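Local structure of polyphosphate kinase (Porphyromonas gingivalis, 2O8R) at residues A[162-167]-A[211-216]; A[180-185]-A[219-224]; A[373-378]-A[388-393]; A[540-545]-A[644-649]; A[573-578]-A[585-590]. The protein probably catalyses the reversible transfer of the terminal phosphate of ATP to form long-chain polyphosphate. The protein carries 3 engineered substitutions. One frame throughout, in Å; residues are numbered along the deposited sequence.

Contact 1 (A[162-167]-A[211-216]); sequences VYLAVR and DIIKEH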
# COMPACT_ATOMS: atom_id res chain seq x y z
N VAL A 162 -20.89 -0.03 2.04
CA VAL A 162 -22.16 0.21 2.69
C VAL A 162 -22.84 1.29 1.89
O VAL A 162 -22.23 2.29 1.54
CB VAL A 162 -21.96 0.71 4.11
CG1 VAL A 162 -23.27 1.17 4.71
CG2 VAL A 162 -21.34 -0.37 4.95
N TYR A 163 -24.11 1.07 1.57
CA TYR A 163 -24.93 2.10 0.94
C TYR A 163 -26.16 2.36 1.78
O TYR A 163 -26.59 1.51 2.58
CB TYR A 163 -25.39 1.68 -0.45
CG TYR A 163 -24.33 1.55 -1.51
CD1 TYR A 163 -24.29 2.42 -2.59
CD2 TYR A 163 -23.37 0.55 -1.44
CE1 TYR A 163 -23.33 2.29 -3.58
CE2 TYR A 163 -22.40 0.41 -2.43
CZ TYR A 163 -22.38 1.29 -3.49
OH TYR A 163 -21.42 1.15 -4.47
N LEU A 164 -26.72 3.54 1.58
CA LEU A 164 -27.95 3.94 2.23
C LEU A 164 -29.01 4.02 1.15
O LEU A 164 -28.86 4.75 0.17
CB LEU A 164 -27.77 5.31 2.86
CG LEU A 164 -27.58 5.49 4.37
CD1 LEU A 164 -27.47 4.19 5.15
CD2 LEU A 164 -26.37 6.37 4.58
N ALA A 165 -30.07 3.24 1.33
CA ALA A 165 -31.25 3.41 0.51
C ALA A 165 -32.21 4.31 1.28
O ALA A 165 -32.58 4.01 2.41
CB ALA A 165 -31.89 2.09 0.20
N VAL A 166 -32.58 5.43 0.65
CA VAL A 166 -33.45 6.45 1.25
C VAL A 166 -34.82 6.45 0.58
O VAL A 166 -34.91 6.42 -0.64
CB VAL A 166 -32.86 7.87 1.05
CG1 VAL A 166 -33.75 8.92 1.65
CG2 VAL A 166 -31.46 7.97 1.63
N ARG A 167 -35.88 6.49 1.38
CA ARG A 167 -37.25 6.65 0.88
C ARG A 167 -37.67 8.11 0.97
O ARG A 167 -37.53 8.74 2.02
CB ARG A 167 -38.21 5.80 1.70
CG ARG A 167 -39.66 6.00 1.35
CD ARG A 167 -40.50 4.87 1.91
NE ARG A 167 -40.78 5.04 3.33
CZ ARG A 167 -41.41 4.14 4.07
NH1 ARG A 167 -41.83 3.00 3.52
NH2 ARG A 167 -41.62 4.36 5.36
N ASP A 211 -24.32 7.01 10.12
CA ASP A 211 -25.22 7.69 11.04
C ASP A 211 -25.22 9.21 10.79
O ASP A 211 -26.27 9.83 10.67
CB ASP A 211 -24.86 7.35 12.49
CG ASP A 211 -25.44 6.02 12.95
OD1 ASP A 211 -26.30 5.45 12.25
OD2 ASP A 211 -25.05 5.55 14.04
N ILE A 212 -24.03 9.79 10.67
CA ILE A 212 -23.91 11.20 10.36
C ILE A 212 -24.66 11.54 9.09
O ILE A 212 -25.43 12.50 9.07
CB ILE A 212 -22.45 11.65 10.23
CG1 ILE A 212 -21.66 11.26 11.50
CG2 ILE A 212 -22.40 13.18 9.93
CD1 ILE A 212 -20.15 11.27 11.30
N ILE A 213 -24.46 10.75 8.04
CA ILE A 213 -25.17 10.96 6.78
C ILE A 213 -26.69 10.95 7.00
O ILE A 213 -27.39 11.87 6.58
CB ILE A 213 -24.72 9.96 5.70
CG1 ILE A 213 -23.26 10.23 5.31
CG2 ILE A 213 -25.63 10.07 4.48
CD1 ILE A 213 -22.73 9.38 4.16
N LYS A 214 -27.19 9.94 7.69
CA LYS A 214 -28.61 9.83 8.03
C LYS A 214 -29.17 11.11 8.67
O LYS A 214 -30.29 11.51 8.39
CB LYS A 214 -28.83 8.64 8.96
CG LYS A 214 -28.68 7.25 8.29
CD LYS A 214 -29.10 6.16 9.26
CE LYS A 214 -29.52 4.91 8.57
NZ LYS A 214 -30.01 3.94 9.57
N GLU A 215 -28.37 11.74 9.52
CA GLU A 215 -28.80 12.90 10.28
C GLU A 215 -28.83 14.19 9.43
O GLU A 215 -29.29 15.24 9.88
CB GLU A 215 -27.87 13.05 11.49
CG GLU A 215 -28.34 13.98 12.61
CD GLU A 215 -29.74 13.64 13.12
OE1 GLU A 215 -30.12 12.45 13.13
OE2 GLU A 215 -30.45 14.59 13.52
N HIS A 216 -28.34 14.11 8.20
CA HIS A 216 -28.27 15.31 7.37
C HIS A 216 -28.86 15.11 5.98
O HIS A 216 -28.60 15.89 5.07
CB HIS A 216 -26.82 15.80 7.27
CG HIS A 216 -26.23 16.20 8.58
ND1 HIS A 216 -25.50 15.34 9.37
CD2 HIS A 216 -26.27 17.37 9.26
CE1 HIS A 216 -25.11 15.96 10.47
NE2 HIS A 216 -25.57 17.20 10.42
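L164 meets I213 and K214 with its two methyl branches. CD2 packs on I213 CG2 at 3.8 Å, and the two side chains cross obliquely. CD1 comes against the aliphatic part of the lysine, with K214 CE 4.1 Å away. That lysine chain is extended beyond CG and runs at about a right angle to L164. All of this is apolar packing; no hydrogen bond joins the two segments. With chi1 of I213 at -67°, its CG1 lies opposite the carbonyl carbon and its CG2 faces the leucine. The contact sets helix 209-214 on one face of the mixed sheet of the polyphosphate kinase middle domain. L164 comes from strand 163-169, inside that sheet. Its backbone is hydrogen-bonded to L182 on the neighbouring strand 178-183, and I213 also packs on L182. Farther out, both I213 and I212 touch I139 of helix 125-139. H216 ties back to I212: its ND1 donates to I212 O at 2.9 Å. The acceptor lies near the imidazole plane. The H216 ring also stacks with F135 of helix 125-139.

Contact 2 (A[180-185]-A[219-224]); sequences ALLNVP and VVFPGY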
# COMPACT_ATOMS: atom_id res chain seq x y z
N ALA A 180 -33.97 6.63 -3.23
CA ALA A 180 -32.64 7.08 -3.59
C ALA A 180 -31.54 6.22 -2.97
O ALA A 180 -31.73 5.57 -1.93
CB ALA A 180 -32.44 8.52 -3.24
N LEU A 181 -30.40 6.22 -3.63
CA LEU A 181 -29.27 5.45 -3.17
C LEU A 181 -28.17 6.43 -2.93
O LEU A 181 -27.87 7.24 -3.82
CB LEU A 181 -28.85 4.48 -4.27
CG LEU A 181 -27.79 3.42 -3.95
CD1 LEU A 181 -28.35 2.37 -3.02
CD2 LEU A 181 -27.35 2.78 -5.23
N LEU A 182 -27.56 6.39 -1.75
CA LEU A 182 -26.26 7.06 -1.62
C LEU A 182 -25.11 6.28 -0.97
O LEU A 182 -25.31 5.25 -0.31
CB LEU A 182 -26.38 8.51 -1.11
CG LEU A 182 -27.22 8.85 0.10
CD1 LEU A 182 -26.45 8.55 1.35
CD2 LEU A 182 -27.55 10.31 0.03
N ASN A 183 -23.91 6.79 -1.22
CA ASN A 183 -22.68 6.13 -0.85
C ASN A 183 -22.23 6.55 0.52
O ASN A 183 -22.44 7.68 0.93
CB ASN A 183 -21.58 6.47 -1.86
CG ASN A 183 -21.52 7.95 -2.19
OD1 ASN A 183 -22.55 8.62 -2.29
ND2 ASN A 183 -20.32 8.46 -2.36
N VAL A 184 -21.62 5.63 1.26
CA VAL A 184 -20.94 6.03 2.47
C VAL A 184 -19.45 5.99 2.18
O VAL A 184 -18.84 4.92 2.09
CB VAL A 184 -21.43 5.24 3.70
CG1 VAL A 184 -22.85 4.82 3.48
CG2 VAL A 184 -20.58 4.03 3.97
N PRO A 185 -18.85 7.17 1.99
CA PRO A 185 -17.52 7.30 1.39
C PRO A 185 -16.39 6.84 2.31
O PRO A 185 -15.53 7.63 2.68
CB PRO A 185 -17.39 8.80 1.12
CG PRO A 185 -18.33 9.44 2.07
CD PRO A 185 -19.44 8.47 2.35
N VAL A 219 -30.47 17.96 3.89
CA VAL A 219 -29.70 18.92 3.08
C VAL A 219 -29.41 18.36 1.69
O VAL A 219 -29.22 19.11 0.72
CB VAL A 219 -28.41 19.45 3.79
CG1 VAL A 219 -28.50 19.29 5.31
CG2 VAL A 219 -27.16 18.79 3.26
N VAL A 220 -29.39 17.03 1.60
CA VAL A 220 -29.09 16.33 0.35
C VAL A 220 -30.34 16.31 -0.52
O VAL A 220 -30.28 16.42 -1.75
CB VAL A 220 -28.57 14.91 0.64
CG1 VAL A 220 -28.42 14.10 -0.63
CG2 VAL A 220 -27.24 14.98 1.37
N PHE A 221 -31.49 16.20 0.13
CA PHE A 221 -32.76 16.20 -0.58
C PHE A 221 -33.67 17.33 -0.11
O PHE A 221 -34.68 17.08 0.55
CB PHE A 221 -33.44 14.84 -0.40
CG PHE A 221 -32.59 13.67 -0.79
CD1 PHE A 221 -32.51 13.26 -2.11
CD2 PHE A 221 -31.86 12.97 0.17
CE1 PHE A 221 -31.73 12.17 -2.48
CE2 PHE A 221 -31.08 11.88 -0.18
CZ PHE A 221 -31.01 11.48 -1.52
N PRO A 222 -33.33 18.59 -0.45
CA PRO A 222 -34.10 19.72 0.06
C PRO A 222 -35.57 19.71 -0.36
O PRO A 222 -36.44 20.07 0.44
CB PRO A 222 -33.38 20.93 -0.54
CG PRO A 222 -32.66 20.39 -1.73
CD PRO A 222 -32.22 19.04 -1.31
N GLY A 223 -35.86 19.27 -1.58
CA GLY A 223 -37.22 19.24 -2.06
C GLY A 223 -38.01 18.00 -1.73
O GLY A 223 -38.95 17.65 -2.44
N TYR A 224 -37.64 17.32 -0.64
CA TYR A 224 -38.36 16.12 -0.20
C TYR A 224 -38.46 16.07 1.30
O TYR A 224 -37.67 16.70 2.01
CB TYR A 224 -37.64 14.84 -0.63
CG TYR A 224 -37.41 14.68 -2.10
CD1 TYR A 224 -38.32 13.98 -2.89
CD2 TYR A 224 -36.28 15.20 -2.71
CE1 TYR A 224 -38.12 13.82 -4.24
CE2 TYR A 224 -36.06 15.05 -4.06
CZ TYR A 224 -36.98 14.35 -4.83
OH TYR A 224 -36.76 14.20 -6.18
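A180 and L182 reach from strand 178-183 to V220 and F221, at the point where short helix 217-220 gives way to a type I beta turn, F221 to Y224. The strand belongs to the mixed sheet of the polyphosphate kinase middle domain. A180 and L182 are two residues apart and both turn CB toward the turn segment. The close packing is around the F221 ring. A180 CB meets F221 CZ at 3.7 Å, approaching the ring obliquely. L182 comes from the opposite direction to F221 and also arrives obliquely, with CD2 3.9 Å from F221 CE2. V220 belongs to the same segment as F221. Its CG1 lies 3.5 Å above one face of the ring, offset toward the rim. L168 of strand 163-169 touches both A180 and F221. P222 and G223 make the looser part: P222 is exposed and G223 partly so, and neither touches 180-185. The second subunit meets packed and loose parts alike, with its V153 on F221 and its K152 on P222 and Y224. Within the turn, Y224 N donates to F221 O at 3.2 Å. Chi1 of 48° points L182 CG between its backbone N and carbonyl carbon. From there CD2 of L182 meets V220 CG1 tip to tip at 3.9 Å.

Contact 3 (A[373-378]-A[388-393]); sequences IRLTQY and SALEAA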
# COMPACT_ATOMS: atom_id res chain seq x y z
N ILE A 373 20.88 -19.70 -3.16
CA ILE A 373 19.75 -19.60 -2.25
C ILE A 373 18.48 -19.84 -3.04
O ILE A 373 18.29 -19.30 -4.13
CB ILE A 373 19.66 -18.22 -1.62
CG1 ILE A 373 20.98 -17.84 -0.97
CG2 ILE A 373 18.53 -18.16 -0.63
CD1 ILE A 373 21.04 -16.39 -0.49
N ARG A 374 17.61 -20.69 -2.51
CA ARG A 374 16.37 -21.06 -3.18
C ARG A 374 15.26 -21.09 -2.16
O ARG A 374 15.43 -21.70 -1.09
CB ARG A 374 16.51 -22.43 -3.84
CG ARG A 374 17.73 -22.54 -4.72
CD ARG A 374 18.09 -23.97 -5.04
NE ARG A 374 17.18 -24.60 -5.99
CZ ARG A 374 17.05 -24.26 -7.27
NH1 ARG A 374 17.76 -23.26 -7.78
NH2 ARG A 374 16.20 -24.93 -8.04
N LEU A 375 14.15 -20.43 -2.45
CA LEU A 375 13.00 -20.47 -1.54
C LEU A 375 11.61 -20.41 -2.20
O LEU A 375 11.44 -20.03 -3.37
CB LEU A 375 13.13 -19.41 -0.45
CG LEU A 375 12.39 -18.09 -0.58
CD1 LEU A 375 12.33 -17.38 0.76
CD2 LEU A 375 13.07 -17.23 -1.61
N THR A 376 10.61 -20.80 -1.43
CA THR A 376 9.25 -20.71 -1.89
C THR A 376 8.64 -19.43 -1.31
O THR A 376 9.12 -18.94 -0.30
CB THR A 376 8.46 -21.97 -1.51
OG1 THR A 376 8.62 -22.23 -0.12
CG2 THR A 376 8.99 -23.16 -2.28
N GLN A 377 7.62 -18.89 -1.97
CA GLN A 377 6.92 -17.68 -1.55
C GLN A 377 5.47 -17.74 -2.05
O GLN A 377 5.25 -18.10 -3.22
CB GLN A 377 7.60 -16.45 -2.15
CG GLN A 377 8.56 -15.71 -1.23
CD GLN A 377 7.96 -14.45 -0.61
OE1 GLN A 377 8.67 -13.62 -0.05
NE2 GLN A 377 6.64 -14.30 -0.72
N TYR A 378 4.50 -17.41 -1.20
CA TYR A 378 3.09 -17.42 -1.62
C TYR A 378 2.86 -16.51 -2.83
O TYR A 378 2.42 -16.97 -3.88
CB TYR A 378 2.14 -17.03 -0.49
CG TYR A 378 0.71 -16.82 -0.94
CD1 TYR A 378 -0.06 -17.89 -1.41
CD2 TYR A 378 0.12 -15.56 -0.90
CE1 TYR A 378 -1.37 -17.70 -1.83
CE2 TYR A 378 -1.20 -15.37 -1.32
CZ TYR A 378 -1.94 -16.44 -1.78
OH TYR A 378 -3.24 -16.24 -2.20
N SER A 388 14.76 -8.07 0.03
CA SER A 388 15.94 -7.25 0.08
C SER A 388 17.21 -8.07 0.31
O SER A 388 18.20 -7.89 -0.41
CB SER A 388 15.79 -6.19 1.16
OG SER A 388 15.05 -5.09 0.66
N ALA A 389 17.16 -8.98 1.28
CA ALA A 389 18.30 -9.85 1.53
C ALA A 389 18.61 -10.67 0.29
O ALA A 389 19.76 -10.85 -0.06
CB ALA A 389 18.04 -10.76 2.73
N LEU A 390 17.56 -11.14 -0.39
CA LEU A 390 17.72 -11.93 -1.60
C LEU A 390 18.31 -11.11 -2.74
O LEU A 390 19.17 -11.59 -3.47
CB LEU A 390 16.39 -12.54 -2.04
CG LEU A 390 15.81 -13.64 -1.15
CD1 LEU A 390 14.41 -13.90 -1.59
CD2 LEU A 390 16.63 -14.93 -1.19
N GLU A 391 17.85 -9.87 -2.90
CA GLU A 391 18.38 -8.97 -3.91
C GLU A 391 19.89 -8.76 -3.72
O GLU A 391 20.66 -8.91 -4.67
CB GLU A 391 17.64 -7.63 -3.92
CG GLU A 391 16.30 -7.66 -4.64
CD GLU A 391 15.77 -6.29 -5.01
OE1 GLU A 391 16.55 -5.31 -4.98
OE2 GLU A 391 14.56 -6.18 -5.34
N ALA A 392 20.29 -8.44 -2.49
CA ALA A 392 21.70 -8.34 -2.12
C ALA A 392 22.50 -9.57 -2.57
O ALA A 392 23.60 -9.43 -3.12
CB ALA A 392 21.84 -8.16 -0.60
N ALA A 393 21.94 -10.75 -2.34
CA ALA A 393 22.62 -11.99 -2.65
C ALA A 393 22.79 -12.16 -4.15
O ALA A 393 23.86 -12.55 -4.61
CB ALA A 393 21.87 -13.16 -2.07
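I373 packs against L390 and A393 within a beta-alpha-beta unit. Strand 370-377 leads into helix 385-395, and strand 399-404 follows, parallel to the first. The unit lies in C-terminal domain 1, of the phospholipase D clan. From CB, I373 splits into two branches, and each meets a different residue. Chi1 of -54° sets CG1 opposite the carbonyl carbon and so CG2 opposite the backbone N. CG2 packs on L390 CD2 at 3.8 Å. The other branch continues through CG1, with chi2 extended at 172°. It carries I373 CD1 to A393 CB, 3.7 Å away. A393 is about one turn of helix beyond L390. The axes of 373-377 and 388-393 run roughly antiparallel, at 151°, and are 10.5 Å apart at closest approach. Alternate residues of a strand face the same side, and I373 and L375 both reach L390, while R374 between them points away. Around the contact, I373 also touches L361 and A364 of helix 355-365, and L390 touches V400 of strand 399-404. S388 packs on M362, and A392 on I366, both of the second subunit. The second methyl of L390 completes the packing, CD1 lying 3.6 Å from L375 CD2.

Contact 4 (A[540-545]-A[644-649]); sequences LLKMNG and DILEIQ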
# COMPACT_ATOMS: atom_id res chain seq x y z
N LEU A 540 -0.82 -38.07 17.94
CA LEU A 540 -1.12 -36.69 18.29
C LEU A 540 -0.99 -35.88 17.03
O LEU A 540 0.10 -35.75 16.48
CB LEU A 540 -0.19 -36.20 19.39
CG LEU A 540 -0.39 -34.84 20.07
CD1 LEU A 540 -1.82 -34.32 20.04
CD2 LEU A 540 0.10 -34.90 21.50
N LEU A 541 -2.11 -35.35 16.55
CA LEU A 541 -2.18 -34.72 15.24
C LEU A 541 -2.79 -33.31 15.30
O LEU A 541 -3.92 -33.14 15.76
CB LEU A 541 -3.03 -35.58 14.32
CG LEU A 541 -2.66 -37.01 13.98
CD1 LEU A 541 -3.82 -37.57 13.17
CD2 LEU A 541 -1.37 -37.06 13.17
N LYS A 542 -2.04 -32.31 14.85
CA LYS A 542 -2.52 -30.93 14.86
C LYS A 542 -2.50 -30.32 13.48
O LYS A 542 -1.46 -30.32 12.82
CB LYS A 542 -1.67 -30.08 15.78
CG LYS A 542 -2.01 -28.60 15.74
CD LYS A 542 -1.08 -27.79 16.63
CE LYS A 542 -1.40 -26.34 16.56
NZ LYS A 542 -2.59 -26.14 17.37
N MSE A 543 -3.64 -29.80 13.04
CA MSE A 543 -3.72 -29.11 11.77
C MSE A 543 -4.87 -28.10 11.68
O MSE A 543 -5.71 -28.01 12.57
CB MSE A 543 -3.83 -30.11 10.65
CG MSE A 543 -5.09 -30.92 10.69
SE MSE A 543 -4.79 -32.62 9.78
CE MSE A 543 -2.96 -32.31 9.12
N ASN A 544 -4.87 -27.32 10.61
CA ASN A 544 -5.88 -26.30 10.42
C ASN A 544 -7.15 -26.97 9.94
O ASN A 544 -8.25 -26.55 10.30
CB ASN A 544 -5.42 -25.23 9.42
CG ASN A 544 -4.27 -24.38 9.95
OD1 ASN A 544 -3.12 -24.55 9.55
ND2 ASN A 544 -4.58 -23.46 10.85
N GLY A 545 -7.00 -28.03 9.15
CA GLY A 545 -8.16 -28.71 8.59
C GLY A 545 -8.00 -30.19 8.36
O GLY A 545 -6.94 -30.66 7.95
N ASP A 644 6.06 -31.64 24.28
CA ASP A 644 5.80 -30.86 25.49
C ASP A 644 4.73 -29.82 25.18
O ASP A 644 3.71 -29.73 25.86
CB ASP A 644 7.07 -30.16 25.96
CG ASP A 644 8.00 -31.07 26.73
OD1 ASP A 644 7.55 -32.12 27.24
OD2 ASP A 644 9.19 -30.73 26.84
N ILE A 645 4.98 -29.06 24.10
CA ILE A 645 4.11 -27.98 23.64
C ILE A 645 2.71 -28.48 23.32
O ILE A 645 1.71 -27.95 23.84
CB ILE A 645 4.75 -27.27 22.42
CG1 ILE A 645 5.92 -26.39 22.88
CG2 ILE A 645 3.73 -26.43 21.66
CD1 ILE A 645 6.96 -26.17 21.82
N LEU A 646 2.62 -29.53 22.50
CA LEU A 646 1.32 -30.12 22.19
C LEU A 646 0.59 -30.61 23.43
O LEU A 646 -0.63 -30.55 23.49
CB LEU A 646 1.48 -31.26 21.19
CG LEU A 646 1.95 -30.79 19.82
CD1 LEU A 646 1.99 -31.98 18.92
CD2 LEU A 646 1.03 -29.71 19.24
N GLU A 647 1.35 -31.08 24.43
CA GLU A 647 0.76 -31.52 25.69
C GLU A 647 0.21 -30.33 26.42
O GLU A 647 -0.91 -30.37 26.93
CB GLU A 647 1.77 -32.26 26.56
CG GLU A 647 1.94 -33.72 26.18
CD GLU A 647 3.05 -34.39 26.94
OE1 GLU A 647 3.38 -33.92 28.06
OE2 GLU A 647 3.61 -35.38 26.42
N ILE A 648 0.98 -29.24 26.44
CA ILE A 648 0.44 -27.98 26.94
C ILE A 648 -0.89 -27.64 26.24
O ILE A 648 -1.86 -27.29 26.90
CB ILE A 648 1.42 -26.82 26.79
CG1 ILE A 648 2.72 -27.16 27.52
CG2 ILE A 648 0.80 -25.54 27.30
CD1 ILE A 648 3.72 -26.04 27.59
N GLN A 649 -0.94 -27.77 24.92
CA GLN A 649 -2.19 -27.48 24.24
C GLN A 649 -3.32 -28.40 24.72
O GLN A 649 -4.43 -27.93 24.99
CB GLN A 649 -2.04 -27.46 22.71
CG GLN A 649 -1.05 -26.42 22.20
CD GLN A 649 -1.31 -25.99 20.76
OE1 GLN A 649 -1.78 -26.78 19.94
NE2 GLN A 649 -0.99 -24.74 20.46
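With chi1 at 174°, K542 sets CG opposite its backbone N and stays extended until chi4, which turns to 77° and brings NZ to Q649. On the helix, Q649 sets CG opposite its carbonyl carbon and then runs extended. The two chains meet at about a right angle. NZ of K542 donates to OE1 of Q649 at 2.8 Å. The bond lies in the carbonyl plane, on a lone pair. E596 is the common partner of both ends: its OE1 makes a salt bridge to K542 NZ and accepts a hydrogen bond from Q649 NE2. The amide is thus held by both its oxygen and its nitrogen. The segments belong to C-terminal domain 2, of the phospholipase D clan. There the axis of helix segment 644-649 makes an angle of 78° with that of strand segment 540-543, part of the mixed sheet. Beside the polar group the packing is apolar. L540 and L646 lie alongside each other, pointing opposite ways, with L540 CG 3.9 Å from L646 CD1 and L540 CD2 3.9 Å from L646 CB. The middle of the lysine chain also packs here, K542 CD lying 3.9 Å from L646 CD2. The K542 side chain is about 6 Å from that of R570 and 7 Å from that of H597, both predicted to bind ATP.

Contact 5 (A[573-578]-A[585-590]); sequences CCLVPD and IRVTRL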
# COMPACT_ATOMS: atom_id res chain seq x y z
N CYS A 573 -13.32 -29.70 10.39
CA CYS A 573 -13.13 -31.09 10.72
C CYS A 573 -14.36 -31.92 10.34
O CYS A 573 -15.46 -31.64 10.80
CB CYS A 573 -12.84 -31.25 12.19
SG CYS A 573 -12.29 -32.89 12.60
N CYS A 574 -14.17 -32.94 9.51
CA CYS A 574 -15.29 -33.75 9.01
C CYS A 574 -15.36 -35.10 9.67
O CYS A 574 -16.29 -35.86 9.43
CB CYS A 574 -15.18 -33.97 7.50
SG CYS A 574 -15.31 -32.46 6.53
N LEU A 575 -14.35 -35.41 10.47
CA LEU A 575 -14.39 -36.58 11.31
C LEU A 575 -15.36 -36.27 12.44
O LEU A 575 -15.26 -35.22 13.06
CB LEU A 575 -13.00 -36.88 11.86
CG LEU A 575 -12.81 -38.14 12.71
CD1 LEU A 575 -11.44 -38.73 12.44
CD2 LEU A 575 -12.99 -37.84 14.18
N VAL A 576 -16.30 -37.17 12.68
CA VAL A 576 -17.30 -36.95 13.72
C VAL A 576 -16.99 -37.72 14.99
O VAL A 576 -16.90 -38.95 14.99
CB VAL A 576 -18.77 -37.11 13.18
CG1 VAL A 576 -18.82 -38.05 12.02
CG2 VAL A 576 -19.76 -37.47 14.28
N PRO A 577 -16.79 -36.98 16.09
CA PRO A 577 -16.35 -37.57 17.35
C PRO A 577 -17.51 -38.17 18.12
O PRO A 577 -18.67 -37.99 17.74
CB PRO A 577 -15.78 -36.37 18.10
CG PRO A 577 -16.60 -35.22 17.63
CD PRO A 577 -16.99 -35.52 16.20
N ASP A 578 -17.18 -38.88 19.20
CA ASP A 578 -18.15 -39.47 20.11
C ASP A 578 -19.07 -40.44 19.39
O ASP A 578 -20.28 -40.42 19.57
CB ASP A 578 -18.98 -38.39 20.81
CG ASP A 578 -18.12 -37.36 21.52
OD1 ASP A 578 -16.96 -37.68 21.87
OD2 ASP A 578 -18.62 -36.23 21.73
N ILE A 585 -11.10 -41.53 19.70
CA ILE A 585 -10.63 -40.24 19.22
C ILE A 585 -11.16 -39.08 20.07
O ILE A 585 -12.34 -39.04 20.40
CB ILE A 585 -11.00 -40.02 17.74
CG1 ILE A 585 -10.69 -41.28 16.93
CG2 ILE A 585 -10.25 -38.80 17.17
CD1 ILE A 585 -10.88 -41.16 15.44
N ARG A 586 -10.26 -38.17 20.45
CA ARG A 586 -10.64 -36.89 21.07
C ARG A 586 -10.31 -35.74 20.12
O ARG A 586 -9.21 -35.65 19.59
CB ARG A 586 -9.93 -36.67 22.40
CG ARG A 586 -10.45 -37.52 23.53
CD ARG A 586 -10.11 -36.96 24.91
NE ARG A 586 -8.74 -36.45 25.05
CZ ARG A 586 -7.63 -37.18 25.14
NH1 ARG A 586 -7.65 -38.51 25.06
NH2 ARG A 586 -6.47 -36.56 25.29
N VAL A 587 -11.28 -34.85 19.92
CA VAL A 587 -11.12 -33.74 19.00
C VAL A 587 -11.12 -32.41 19.75
O VAL A 587 -12.11 -32.01 20.37
CB VAL A 587 -12.22 -33.73 17.94
CG1 VAL A 587 -12.11 -32.49 17.07
CG2 VAL A 587 -12.12 -34.99 17.09
N THR A 588 -9.99 -31.72 19.66
CA THR A 588 -9.84 -30.44 20.30
C THR A 588 -9.69 -29.34 19.26
O THR A 588 -8.84 -29.41 18.38
CB THR A 588 -8.64 -30.43 21.25
OG1 THR A 588 -8.84 -31.46 22.23
CG2 THR A 588 -8.48 -29.08 21.94
N ARG A 589 -10.55 -28.34 19.36
CA ARG A 589 -10.36 -27.11 18.63
C ARG A 589 -9.83 -26.04 19.58
O ARG A 589 -10.49 -25.68 20.57
CB ARG A 589 -11.67 -26.65 18.03
CG ARG A 589 -11.68 -25.23 17.55
CD ARG A 589 -13.05 -24.90 17.04
NE ARG A 589 -13.26 -25.54 15.76
CZ ARG A 589 -14.44 -25.93 15.29
NH1 ARG A 589 -15.53 -25.74 16.00
NH2 ARG A 589 -14.51 -26.51 14.10
N LEU A 590 -8.63 -25.55 19.28
CA LEU A 590 -8.05 -24.45 20.03
C LEU A 590 -8.10 -23.18 19.20
O LEU A 590 -7.47 -23.10 18.14
CB LEU A 590 -6.61 -24.78 20.42
CG LEU A 590 -5.93 -23.67 21.23
CD1 LEU A 590 -6.69 -23.40 22.53
CD2 LEU A 590 -4.46 -24.01 21.50
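V587, which packs on C573, L575 and P577, lies two residues before R589, whose NH1 is gripped by both N665 OD1 and S19 OG. The same guanidinium group bonds R570 O through NE and G571 O through NH2. The NE and NH2 bonds tie the strand to the start of the preceding loop. That loop follows strand 564-569, and strands 564-569 and 585-589 are parallel neighbours in the mixed sheet of C-terminal domain 2. The loop folds back over strand 585-589. I585 and V587, alternate residues, both point to it, while R586 between them points away. L575 reaches I585 tip to tip, with CD1 of L575 3.9 Å from CD1 of I585. L575 is brought there by a first torsion of -176°, which sets CG opposite the backbone N. Its other methyl, CD2, lies 4.2 Å from V587 CG2, and these two side chains meet at a slant. C573 SG is more distant, 4.5 Å from V587 CG1. L567 of strand 564-569 touches L575, I585 and V587, and F11 of the N-terminal part of the chain touches P577. P577 meets the strand through CB, 4.0 Å from V587 CG2.

Overall arrangement
The contacts fall into three regions. Contacts 1 and 2 share one sheet, their centres 7 Å apart. V166 N lies 2.7 Å from A180 O, a probable hydrogen bond between their neighbouring strands. Contacts 4 and 5 share another sheet, with centres 13 Å apart, and contact 5 is nested in the chain loop closed by contact 4. Q649 NE2 packs on L590 CD2 at 3.7 Å. Contact 3 is separate, its nearest atoms about 13 Å from contact 4 and 24 Å from contact 1. Contacts 4 and 5 lie near R570, a predicted ATP site, about 9 Å from C573 between side chains. In contact 3 the side chain of L375 is about 12 Å from that of R379, a predicted magnesium site. Contacts 1 and 2 lie away from these sites, and contacts 2 and 3 touch the second subunit.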